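Side-chain contacts in DUF574 domain-containing protein (Thermobifida fusca, PDB 2QE6), which binds S-adenosylmethionine and is probably a methyltransferase that transfers its methyl group to a substrate not yet identified: residues I23-D28 against D35-D40; A181-L186 against S190-T195; A58-K63 against Y243-R248. The protein carries 1 engineered substitution. All coordinates share one frame; numbering follows the deposited sequence.

Contact 1. Residues I23-D28 against D35-D40. Engineered in segment 23-28: V26 (natural residue Ala). With SAM (S-adenosylmethionine), chain F.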
loop_
_atom_site.group_PDB
_atom_site.type_symbol
_atom_site.label_atom_id
_atom_site.label_comp_id
_atom_site.label_asym_id
_atom_site.label_seq_id
_atom_site.Cartn_x
_atom_site.Cartn_y
_atom_site.Cartn_z
ATOM N N ILE A 23 -1.345 8.479 9.518
ATOM C CA ILE A 23 -1.761 7.983 8.194
ATOM C C ILE A 23 -2.517 6.688 8.294
ATOM O O ILE A 23 -3.617 6.564 7.747
ATOM C CB ILE A 23 -0.572 7.833 7.196
ATOM C CG1 ILE A 23 0.078 9.219 6.907
ATOM C CG2 ILE A 23 -1.107 7.243 5.888
ATOM C CD1 ILE A 23 1.582 9.196 6.313
ATOM N N ALA A 24 -1.968 5.733 9.020
ATOM C CA ALA A 24 -2.629 4.432 9.136
ATOM C C ALA A 24 -4.028 4.542 9.715
ATOM O O ALA A 24 -4.955 3.912 9.213
ATOM C CB ALA A 24 -1.779 3.451 9.980
ATOM N N ARG A 25 -4.168 5.326 10.789
ATOM C CA ARG A 25 -5.428 5.472 11.498
ATOM C C ARG A 25 -6.480 6.229 10.746
ATOM O O ARG A 25 -7.658 5.878 10.788
ATOM C CB ARG A 25 -5.199 6.104 12.864
ATOM C CG ARG A 25 -4.364 5.230 13.759
ATOM C CD ARG A 25 -3.803 6.027 14.931
ATOM N NE ARG A 25 -2.539 5.467 15.412
ATOM C CZ ARG A 25 -1.827 5.981 16.406
ATOM N NH1 ARG A 25 -2.232 7.089 17.026
ATOM N NH2 ARG A 25 -0.701 5.381 16.781
ATOM N N VAL A 26 -6.088 7.281 10.031
ATOM C CA VAL A 26 -7.017 7.957 9.189
ATOM C C VAL A 26 -7.578 7.097 8.027
ATOM O O VAL A 26 -8.801 7.064 7.752
ATOM C CB VAL A 26 -6.386 9.231 8.661
ATOM C CG1 VAL A 26 -7.349 9.878 7.688
ATOM C CG2 VAL A 26 -6.072 10.210 9.866
ATOM N N TYR A 27 -6.706 6.340 7.388
ATOM C CA TYR A 27 -7.100 5.412 6.322
ATOM C C TYR A 27 -8.000 4.352 6.923
ATOM O O TYR A 27 -9.019 4.018 6.363
ATOM C CB TYR A 27 -5.850 4.812 5.725
ATOM C CG TYR A 27 -6.046 3.926 4.560
ATOM C CD1 TYR A 27 -6.275 4.435 3.306
ATOM C CD2 TYR A 27 -5.950 2.559 4.699
ATOM C CE1 TYR A 27 -6.446 3.577 2.180
ATOM C CE2 TYR A 27 -6.111 1.698 3.595
ATOM C CZ TYR A 27 -6.357 2.225 2.336
ATOM O OH TYR A 27 -6.505 1.401 1.236
ATOM N N ASP A 28 -7.669 3.876 8.111
ATOM C CA ASP A 28 -8.529 2.919 8.811
ATOM C C ASP A 28 -9.952 3.509 9.043
ATOM O O ASP A 28 -10.964 2.866 8.820
ATOM C CB ASP A 28 -7.918 2.597 10.152
ATOM C CG ASP A 28 -8.644 1.486 10.832
ATOM O OD1 ASP A 28 -8.586 0.391 10.248
ATOM O OD2 ASP A 28 -9.294 1.735 11.876
ATOM N N ASP A 35 -9.521 1.043 14.619
ATOM C CA ASP A 35 -8.167 1.364 15.044
ATOM C C ASP A 35 -7.880 2.809 14.726
ATOM O O ASP A 35 -7.124 3.095 13.830
ATOM C CB ASP A 35 -7.140 0.465 14.342
ATOM C CG ASP A 35 -7.191 -0.985 14.833
ATOM O OD1 ASP A 35 -8.170 -1.318 15.514
ATOM O OD2 ASP A 35 -6.268 -1.757 14.506
ATOM N N ASN A 36 -8.441 3.711 15.517
ATOM C CA ASN A 36 -8.278 5.134 15.240
ATOM C C ASN A 36 -8.733 5.917 16.477
ATOM O O ASN A 36 -9.414 5.373 17.339
ATOM C CB ASN A 36 -9.058 5.541 13.960
ATOM C CG ASN A 36 -10.488 4.991 13.921
ATOM O OD1 ASN A 36 -11.339 5.436 14.660
ATOM N ND2 ASN A 36 -10.751 4.043 13.020
ATOM N N PHE A 37 -8.321 7.159 16.585
ATOM C CA PHE A 37 -8.797 8.007 17.675
ATOM C C PHE A 37 -9.577 9.198 17.088
ATOM O O PHE A 37 -9.709 9.371 15.848
ATOM C CB PHE A 37 -7.627 8.503 18.545
ATOM C CG PHE A 37 -6.872 7.410 19.253
ATOM C CD1 PHE A 37 -7.447 6.714 20.311
ATOM C CD2 PHE A 37 -5.567 7.088 18.866
ATOM C CE1 PHE A 37 -6.745 5.715 20.966
ATOM C CE2 PHE A 37 -4.855 6.103 19.518
ATOM C CZ PHE A 37 -5.461 5.403 20.581
ATOM N N GLU A 38 -10.069 10.054 17.974
ATOM C CA GLU A 38 -10.936 11.103 17.539
ATOM C C GLU A 38 -10.245 12.019 16.520
ATOM O O GLU A 38 -10.862 12.392 15.518
ATOM C CB GLU A 38 -11.512 11.898 18.699
ATOM C CG GLU A 38 -12.791 12.555 18.288
ATOM C CD GLU A 38 -13.318 13.500 19.339
ATOM O OE1 GLU A 38 -12.933 13.392 20.518
ATOM O OE2 GLU A 38 -14.120 14.349 18.963
ATOM N N ALA A 39 -8.957 12.287 16.734
ATOM C CA ALA A 39 -8.202 13.175 15.848
ATOM C C ALA A 39 -8.145 12.557 14.470
ATOM O O ALA A 39 -8.174 13.256 13.476
ATOM C CB ALA A 39 -6.792 13.418 16.390
ATOM N N ASP A 40 -8.088 11.228 14.396
ATOM C CA ASP A 40 -8.068 10.565 13.092
ATOM C C ASP A 40 -9.419 10.644 12.391
ATOM O O ASP A 40 -9.455 10.908 11.220
ATOM C CB ASP A 40 -7.679 9.110 13.222
ATOM C CG ASP A 40 -6.381 8.946 13.943
ATOM O OD1 ASP A 40 -5.385 9.472 13.406
ATOM O OD2 ASP A 40 -6.388 8.348 15.030
HETATM N N SAM F . -0.861 -0.226 2.068
HETATM C CA SAM F . -2.240 -0.098 2.684
HETATM C C SAM F . -3.274 -0.024 1.583
HETATM O O SAM F . -4.423 -0.402 1.786
HETATM O OXT SAM F . -2.975 0.448 0.478
HETATM C CB SAM F . -2.472 1.129 3.587
HETATM C CG SAM F . -2.382 2.500 2.899
HETATM S SD SAM F . -2.452 3.949 4.003
HETATM C CE SAM F . -2.630 3.015 5.542
HETATM C "C5'" SAM F . -0.670 4.224 4.074
HETATM C "C4'" SAM F . 0.213 3.454 5.065
HETATM O "O4'" SAM F . 1.590 3.690 4.756
HETATM C "C3'" SAM F . 0.038 3.885 6.530
HETATM O "O3'" SAM F . -0.206 2.770 7.369
HETATM C "C2'" SAM F . 1.315 4.613 6.920
HETATM O "O2'" SAM F . 1.622 4.585 8.319
HETATM C "C1'" SAM F . 2.297 3.916 5.984
HETATM N N9 SAM F . 3.470 4.761 5.756
HETATM C C8 SAM F . 3.550 6.015 5.153
HETATM N N7 SAM F . 4.850 6.411 5.153
HETATM C C5 SAM F . 5.589 5.413 5.734
HETATM C C6 SAM F . 6.967 5.288 5.966
HETATM N N6 SAM F . 7.802 6.303 5.612
HETATM N N1 SAM F . 7.409 4.127 6.576
HETATM C C2 SAM F . 6.528 3.091 6.952
HETATM N N3 SAM F . 5.160 3.222 6.729
HETATM C C4 SAM F . 4.724 4.370 6.116
HETATM O O HOH W 1 -4.076 9.159 16.396
#
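The R25 guanidinium meets the F37 ring at the ring's edge, with NH1 near the ring plane and 3.7 Å from CE2. The two planes stand 82° apart, so this is not a stack. A water also lies in the ring plane at its edge; it bridges R25 NH1, at 2.8 Å, and D40 OD2. On the other side of helix 23-30 the Y27 ring turns one face to the ligand: SD of S-adenosylmethionine sits 3.6 Å above it, toward the rim. Y27 OH makes a weak hydrogen bond to the carboxylate atom O of the ligand.

The aliphatic part of R25 lies against D40, with R25 CB 3.3 Å from D40 CG. The chain runs extended from CG to NE, which carries the guanidinium past D40 to D113, its salt-bridge partner. D40 OD2 accepts from F37 N at 2.8 Å through its anti lone pair. The engineered V26 touches OD1 of D40 with CG2.

D28 points its carboxylate at the loop, CG anti to the backbone N (chi1 -172°). Its OD2 takes N36 ND2 at 3.0 Å, on the anti side, and weakly the amide N of D35. N36 ND2 also bonds to G33 O. D28 thus ties loop residues 35-36 to the helix that carries Y27. D40 holds F37 N at the start of helix 38-48, and R25 probably offsets part of its charge through the water.

Contact 2. Residues A181-L186 against S190-T195; sequences AYRDAL and SYLFMT
Beyond helix 175-185 the chain turns and enters strand 191-197; the CA atoms of L186 and S190 are 6.0 Å apart, those of R183 and L192 7.2 Å. These are the helix and second strand of the beta-alpha-beta unit 160-163, 175-185, 191-197 in the Rossmann-like sheet.

L186 fills the corner where the chain turns. Its CB lies 3.5 Å from CB of S190. CG is anti to the carbonyl carbon (chi1 -66°), and the two methyls spread over S190: CD1 also reaches the backbone O of Y191 at 3.7 Å, while CD2 lies 3.8 Å from S190 OG. L186 also packs on I161 of strand 160-163.

One turn back along the helix, R183 passes its CG and CD across the CD2 methyl of L192, with R183 CG 3.8 Å from L192 CD2. The arginine chain then bends at chi3 (-46°). Its NH1 makes a weak hydrogen bond to Q230 O. L192 packs on L163 as well.

S190 OG is engaged by the main chain, with hydrogen bonds to A187 O and A159 N. Across the contact itself the touching is carbon against carbon, or carbon against oxygen. K272 NZ, from outside, bonds to the backbone O atoms of R183 and L186. Between the two segments the contact is therefore packing, mostly nonpolar, and the buried serine hydroxyl is satisfied by backbone groups.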
loop_
_atom_site.group_PDB
_atom_site.type_symbol
_atom_site.label_atom_id
_atom_site.label_comp_id
_atom_site.label_asym_id
_atom_site.label_seq_id
_atom_site.Cartn_x
_atom_site.Cartn_y
_atom_site.Cartn_z
ATOM N N ALA A 181 16.040 1.389 -4.515
ATOM C CA ALA A 181 16.685 0.406 -3.632
ATOM C C ALA A 181 15.894 -0.900 -3.566
ATOM O O ALA A 181 16.455 -1.983 -3.532
ATOM C CB ALA A 181 16.855 0.991 -2.241
ATOM N N TYR A 182 14.579 -0.812 -3.495
ATOM C CA TYR A 182 13.761 -2.017 -3.399
ATOM C C TYR A 182 13.754 -2.757 -4.755
ATOM O O TYR A 182 13.779 -3.963 -4.771
ATOM C CB TYR A 182 12.319 -1.671 -2.927
ATOM C CG TYR A 182 12.233 -1.112 -1.500
ATOM C CD1 TYR A 182 12.567 -1.902 -0.406
ATOM C CD2 TYR A 182 11.828 0.213 -1.254
ATOM C CE1 TYR A 182 12.505 -1.417 0.913
ATOM C CE2 TYR A 182 11.764 0.714 0.079
ATOM C CZ TYR A 182 12.114 -0.125 1.144
ATOM O OH TYR A 182 12.073 0.309 2.453
ATOM N N ARG A 183 13.688 -2.037 -5.880
ATOM C CA ARG A 183 13.748 -2.686 -7.215
ATOM C C ARG A 183 15.065 -3.410 -7.395
ATOM O O ARG A 183 15.097 -4.515 -7.930
ATOM C CB ARG A 183 13.607 -1.668 -8.358
ATOM C CG ARG A 183 12.220 -1.065 -8.482
ATOM C CD ARG A 183 11.974 -0.446 -9.813
ATOM N NE ARG A 183 13.116 0.356 -10.173
ATOM C CZ ARG A 183 13.279 1.645 -9.931
ATOM N NH1 ARG A 183 12.343 2.360 -9.356
ATOM N NH2 ARG A 183 14.415 2.222 -10.296
ATOM N N ASP A 184 16.143 -2.771 -6.937
ATOM C CA ASP A 184 17.488 -3.307 -7.055
ATOM C C ASP A 184 17.667 -4.556 -6.205
ATOM O O ASP A 184 18.402 -5.429 -6.610
ATOM C CB ASP A 184 18.562 -2.274 -6.684
ATOM C CG ASP A 184 18.720 -1.180 -7.725
ATOM O OD1 ASP A 184 18.174 -1.313 -8.838
ATOM O OD2 ASP A 184 19.380 -0.160 -7.404
ATOM N N ALA A 185 17.000 -4.648 -5.054
ATOM C CA ALA A 185 17.056 -5.862 -4.202
ATOM C C ALA A 185 16.496 -7.132 -4.823
ATOM O O ALA A 185 16.862 -8.233 -4.435
ATOM C CB ALA A 185 16.368 -5.630 -2.842
ATOM N N LEU A 186 15.585 -6.979 -5.765
ATOM C CA LEU A 186 14.829 -8.095 -6.309
ATOM C C LEU A 186 15.566 -8.916 -7.370
ATOM O O LEU A 186 16.320 -8.386 -8.184
ATOM C CB LEU A 186 13.508 -7.576 -6.886
ATOM C CG LEU A 186 12.542 -6.992 -5.843
ATOM C CD1 LEU A 186 11.425 -6.176 -6.576
ATOM C CD2 LEU A 186 12.007 -8.117 -4.901
ATOM N N SER A 190 10.761 -11.083 -10.282
ATOM C CA SER A 190 10.099 -10.459 -9.168
ATOM C C SER A 190 9.131 -9.401 -9.678
ATOM O O SER A 190 9.160 -9.043 -10.860
ATOM C CB SER A 190 11.148 -9.826 -8.280
ATOM O OG SER A 190 11.869 -10.822 -7.575
ATOM N N TYR A 191 8.296 -8.896 -8.779
ATOM C CA TYR A 191 7.351 -7.842 -9.119
ATOM C C TYR A 191 7.411 -6.690 -8.134
ATOM O O TYR A 191 7.781 -6.879 -6.976
ATOM C CB TYR A 191 5.930 -8.404 -9.156
ATOM C CG TYR A 191 5.703 -9.451 -10.230
ATOM C CD1 TYR A 191 6.064 -10.755 -10.033
ATOM C CD2 TYR A 191 5.122 -9.109 -11.455
ATOM C CE1 TYR A 191 5.832 -11.733 -11.018
ATOM C CE2 TYR A 191 4.885 -10.055 -12.440
ATOM C CZ TYR A 191 5.239 -11.374 -12.206
ATOM O OH TYR A 191 5.038 -12.304 -13.176
ATOM N N LEU A 192 7.068 -5.497 -8.634
ATOM C CA LEU A 192 6.768 -4.313 -7.838
ATOM C C LEU A 192 5.304 -3.929 -8.076
ATOM O O LEU A 192 4.897 -3.744 -9.227
ATOM C CB LEU A 192 7.667 -3.150 -8.255
ATOM C CG LEU A 192 7.551 -1.824 -7.491
ATOM C CD1 LEU A 192 7.886 -1.994 -6.037
ATOM C CD2 LEU A 192 8.461 -0.773 -8.185
ATOM N N PHE A 193 4.522 -3.877 -7.001
ATOM C CA PHE A 193 3.073 -3.533 -7.029
ATOM C C PHE A 193 2.929 -2.221 -6.229
ATOM O O PHE A 193 3.246 -2.181 -5.041
ATOM C CB PHE A 193 2.301 -4.710 -6.400
ATOM C CG PHE A 193 0.801 -4.535 -6.264
ATOM C CD1 PHE A 193 0.087 -3.572 -6.963
ATOM C CD2 PHE A 193 0.082 -5.444 -5.471
ATOM C CE1 PHE A 193 -1.302 -3.485 -6.864
ATOM C CE2 PHE A 193 -1.305 -5.344 -5.348
ATOM C CZ PHE A 193 -2.002 -4.365 -6.070
HETATM N N MSE A 194 2.529 -1.125 -6.888
HETATM C CA MSE A 194 2.303 0.120 -6.193
HETATM C C MSE A 194 0.964 0.745 -6.561
HETATM O O MSE A 194 0.455 0.528 -7.666
HETATM C CB MSE A 194 3.397 1.139 -6.561
HETATM C CG MSE A 194 4.795 0.573 -6.442
HETATM SE SE MSE A 194 6.132 1.982 -6.455
HETATM C CE MSE A 194 6.244 2.361 -8.375
ATOM N N THR A 195 0.407 1.550 -5.658
ATOM C CA THR A 195 -0.723 2.393 -6.023
ATOM C C THR A 195 -0.385 3.790 -5.507
ATOM O O THR A 195 0.450 3.941 -4.630
ATOM C CB THR A 195 -2.063 1.895 -5.516
ATOM O OG1 THR A 195 -2.182 2.177 -4.110
ATOM C CG2 THR A 195 -2.239 0.414 -5.824
#

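Contact 3. Residues A58-K63 against Y243-R248; sequences AIENRK and YTALWR. With SAM (S-adenosylmethionine), chain F.
E60 and N61 of helix 54-75 meet T244 and A245 in a short 3-10 turn that follows strand 235-243 of the Rossmann-like methyltransferase fold. T244 is the first to touch the helix. Its OG1 lies 3.7 Å from CB of E60. The rotamer (chi1 53°) sets OG1 against E60 and puts CG2 on the N61 side, 4.4 Å from N61 OD1. T244 also packs on A267 of strand 265-271.

A245 follows. Its methyl CB lies 3.6 Å from E60 OE1. The E60 chain bends at chi2 (-56°), which brings the carboxylate back over this methyl, while OE2 takes part in a weak salt bridge with K63 NZ. Further on, W247 packs on I269. The W247 backbone O accepts a hydrogen bond from R67 of helix 54-75.

N61 and R62 turn to the ligand. N61 OD1 is hydrogen-bonded to T195 OG1, which probably helps to fix the amide, and N61 ND2 makes a weak hydrogen bond to OXT of S-adenosylmethionine. R62 NH1 donates a hydrogen bond to the ligand carboxylate, and R62 NH2 donates one to Q92 O. A leucine in place of R62 would probably leave the carboxylate without this charged partner and Q92 O without this donor. The hydrogen bond from R62 NH1 to SAM O lies near the guanidinium plane and is 2.7 Å long, with an N-H...O angle of 151°.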
loop_
_atom_site.group_PDB
_atom_site.type_symbol
_atom_site.label_atom_id
_atom_site.label_comp_id
_atom_site.label_asym_id
_atom_site.label_seq_id
_atom_site.Cartn_x
_atom_site.Cartn_y
_atom_site.Cartn_z
ATOM N N ALA A 58 -10.514 4.780 -1.186
ATOM C CA ALA A 58 -9.863 3.862 -0.274
ATOM C C ALA A 58 -10.404 2.487 -0.488
ATOM O O ALA A 58 -9.637 1.534 -0.504
ATOM C CB ALA A 58 -10.066 4.274 1.207
ATOM N N ILE A 59 -11.724 2.359 -0.609
ATOM C CA ILE A 59 -12.325 1.049 -0.911
ATOM C C ILE A 59 -11.729 0.447 -2.204
ATOM O O ILE A 59 -11.318 -0.723 -2.243
ATOM C CB ILE A 59 -13.858 1.128 -0.961
ATOM C CG1 ILE A 59 -14.412 1.471 0.443
ATOM C CG2 ILE A 59 -14.476 -0.232 -1.393
ATOM C CD1 ILE A 59 -15.872 1.998 0.426
ATOM N N GLU A 60 -11.672 1.245 -3.263
ATOM C CA GLU A 60 -11.140 0.760 -4.518
ATOM C C GLU A 60 -9.670 0.363 -4.389
ATOM O O GLU A 60 -9.228 -0.544 -5.068
ATOM C CB GLU A 60 -11.283 1.800 -5.625
ATOM C CG GLU A 60 -12.724 2.000 -6.085
ATOM C CD GLU A 60 -13.421 0.735 -6.559
ATOM O OE1 GLU A 60 -12.759 -0.211 -7.067
ATOM O OE2 GLU A 60 -14.667 0.710 -6.442
ATOM N N ASN A 61 -8.921 1.053 -3.538
ATOM C CA ASN A 61 -7.516 0.713 -3.304
ATOM C C ASN A 61 -7.393 -0.638 -2.602
ATOM O O ASN A 61 -6.575 -1.480 -2.988
ATOM C CB ASN A 61 -6.840 1.833 -2.508
ATOM C CG ASN A 61 -5.371 1.667 -2.432
ATOM O OD1 ASN A 61 -4.675 1.630 -3.444
ATOM N ND2 ASN A 61 -4.873 1.588 -1.223
ATOM N N ARG A 62 -8.249 -0.880 -1.618
ATOM C CA ARG A 62 -8.286 -2.213 -1.003
ATOM C C ARG A 62 -8.699 -3.301 -1.973
ATOM O O ARG A 62 -8.117 -4.361 -1.953
ATOM C CB ARG A 62 -9.202 -2.244 0.217
ATOM C CG ARG A 62 -8.697 -1.330 1.320
ATOM C CD ARG A 62 -7.244 -1.618 1.672
ATOM N NE ARG A 62 -7.093 -3.008 2.125
ATOM C CZ ARG A 62 -6.044 -3.487 2.789
ATOM N NH1 ARG A 62 -5.015 -2.707 3.085
ATOM N NH2 ARG A 62 -6.040 -4.769 3.166
ATOM N N LYS A 63 -9.704 -3.049 -2.797
ATOM C CA LYS A 63 -10.113 -4.009 -3.810
ATOM C C LYS A 63 -8.986 -4.293 -4.837
ATOM O O LYS A 63 -8.816 -5.418 -5.240
ATOM C CB LYS A 63 -11.381 -3.536 -4.541
ATOM C CG LYS A 63 -12.713 -3.565 -3.742
ATOM C CD LYS A 63 -13.779 -2.880 -4.602
ATOM C CE LYS A 63 -15.189 -3.060 -4.155
ATOM N NZ LYS A 63 -16.047 -2.161 -5.026
ATOM N N TYR A 243 -6.311 3.840 -13.534
ATOM C CA TYR A 243 -7.115 4.115 -12.353
ATOM C C TYR A 243 -7.369 2.783 -11.619
ATOM O O TYR A 243 -7.519 1.742 -12.222
ATOM C CB TYR A 243 -8.416 4.816 -12.722
ATOM C CG TYR A 243 -8.274 6.259 -13.186
ATOM C CD1 TYR A 243 -7.726 7.231 -12.355
ATOM C CD2 TYR A 243 -8.689 6.645 -14.447
ATOM C CE1 TYR A 243 -7.625 8.584 -12.764
ATOM C CE2 TYR A 243 -8.592 7.986 -14.861
ATOM C CZ TYR A 243 -8.059 8.945 -14.002
ATOM O OH TYR A 243 -7.953 10.268 -14.373
ATOM N N THR A 244 -7.339 2.812 -10.300
ATOM C CA THR A 244 -7.371 1.585 -9.521
ATOM C C THR A 244 -8.534 0.619 -9.896
ATOM O O THR A 244 -8.301 -0.588 -9.970
ATOM C CB THR A 244 -7.328 1.882 -7.958
ATOM O OG1 THR A 244 -8.372 2.808 -7.600
ATOM C CG2 THR A 244 -5.986 2.461 -7.540
ATOM N N ALA A 245 -9.745 1.125 -10.159
ATOM C CA ALA A 245 -10.893 0.264 -10.466
ATOM C C ALA A 245 -10.772 -0.438 -11.856
ATOM O O ALA A 245 -11.488 -1.405 -12.135
ATOM C CB ALA A 245 -12.167 1.063 -10.404
ATOM N N LEU A 246 -9.885 0.099 -12.705
ATOM C CA LEU A 246 -9.653 -0.395 -14.057
ATOM C C LEU A 246 -8.552 -1.469 -14.109
ATOM O O LEU A 246 -8.304 -2.059 -15.162
ATOM C CB LEU A 246 -9.278 0.787 -14.983
ATOM C CG LEU A 246 -10.301 1.908 -15.183
ATOM C CD1 LEU A 246 -9.805 2.978 -16.193
ATOM C CD2 LEU A 246 -11.652 1.368 -15.637
ATOM N N TRP A 247 -7.894 -1.742 -12.983
ATOM C CA TRP A 247 -6.799 -2.715 -12.994
ATOM C C TRP A 247 -7.350 -4.124 -12.851
ATOM O O TRP A 247 -7.764 -4.501 -11.772
ATOM C CB TRP A 247 -5.731 -2.423 -11.915
ATOM C CG TRP A 247 -4.451 -3.216 -12.168
ATOM C CD1 TRP A 247 -3.368 -2.790 -12.851
ATOM C CD2 TRP A 247 -4.163 -4.567 -11.760
ATOM N NE1 TRP A 247 -2.421 -3.780 -12.902
ATOM C CE2 TRP A 247 -2.884 -4.886 -12.251
ATOM C CE3 TRP A 247 -4.867 -5.533 -11.066
ATOM C CZ2 TRP A 247 -2.298 -6.126 -12.056
ATOM C CZ3 TRP A 247 -4.280 -6.779 -10.873
ATOM C CH2 TRP A 247 -3.012 -7.055 -11.356
ATOM N N ARG A 248 -7.339 -4.878 -13.958
ATOM C CA ARG A 248 -7.890 -6.225 -14.001
ATOM C C ARG A 248 -9.118 -6.396 -13.151
ATOM O O ARG A 248 -9.110 -7.159 -12.188
ATOM C CB ARG A 248 -6.818 -7.249 -13.572
ATOM C CG ARG A 248 -5.558 -7.167 -14.431
ATOM C CD ARG A 248 -4.734 -8.430 -14.363
ATOM N NE ARG A 248 -3.532 -8.281 -15.178
ATOM C CZ ARG A 248 -2.840 -9.294 -15.676
ATOM N NH1 ARG A 248 -3.205 -10.548 -15.418
ATOM N NH2 ARG A 248 -1.771 -9.052 -16.418
HETATM N N SAM F . -0.861 -0.226 2.068
HETATM C CA SAM F . -2.240 -0.098 2.684
HETATM C C SAM F . -3.274 -0.024 1.583
HETATM O O SAM F . -4.423 -0.402 1.786
HETATM O OXT SAM F . -2.975 0.448 0.478
HETATM C CB SAM F . -2.472 1.129 3.587
HETATM C CG SAM F . -2.382 2.500 2.899
HETATM S SD SAM F . -2.452 3.949 4.003
HETATM C CE SAM F . -2.630 3.015 5.542
HETATM C "C5'" SAM F . -0.670 4.224 4.074
HETATM C "C4'" SAM F . 0.213 3.454 5.065
HETATM O "O4'" SAM F . 1.590 3.690 4.756
HETATM C "C3'" SAM F . 0.038 3.885 6.530
HETATM O "O3'" SAM F . -0.206 2.770 7.369
HETATM C "C2'" SAM F . 1.315 4.613 6.920
HETATM O "O2'" SAM F . 1.622 4.585 8.319
HETATM C "C1'" SAM F . 2.297 3.916 5.984
HETATM N N9 SAM F . 3.470 4.761 5.756
HETATM C C8 SAM F . 3.550 6.015 5.153
HETATM N N7 SAM F . 4.850 6.411 5.153
HETATM C C5 SAM F . 5.589 5.413 5.734
HETATM C C6 SAM F . 6.967 5.288 5.966
HETATM N N6 SAM F . 7.802 6.303 5.612
HETATM N N1 SAM F . 7.409 4.127 6.576
HETATM C C2 SAM F . 6.528 3.091 6.952
HETATM N N3 SAM F . 5.160 3.222 6.729
HETATM C C4 SAM F . 4.724 4.370 6.116
#

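Along the chain contact 1 comes first. Contact 3 opens next, at 58-63, and closes last, at 243-248, so contact 2 is nested inside its loop. The centres of contacts 1 and 2 are about 28 Å apart, on opposite sides of the chain's centre. The centre of contact 3 lies about 21 Å from that of contact 1 and about 20 Å from that of contact 2, yet its atoms touch both. Y27 OH lies 3.0 Å from N61 ND2, probably hydrogen-bonded. With the T195-N61 bond, N61 therefore joins the N-terminal helix 23-30 to strand 191-197 of the sheet. Contacts 1 and 3 both reach S-adenosylmethionine, whereas contact 2 belongs to the sheet framework.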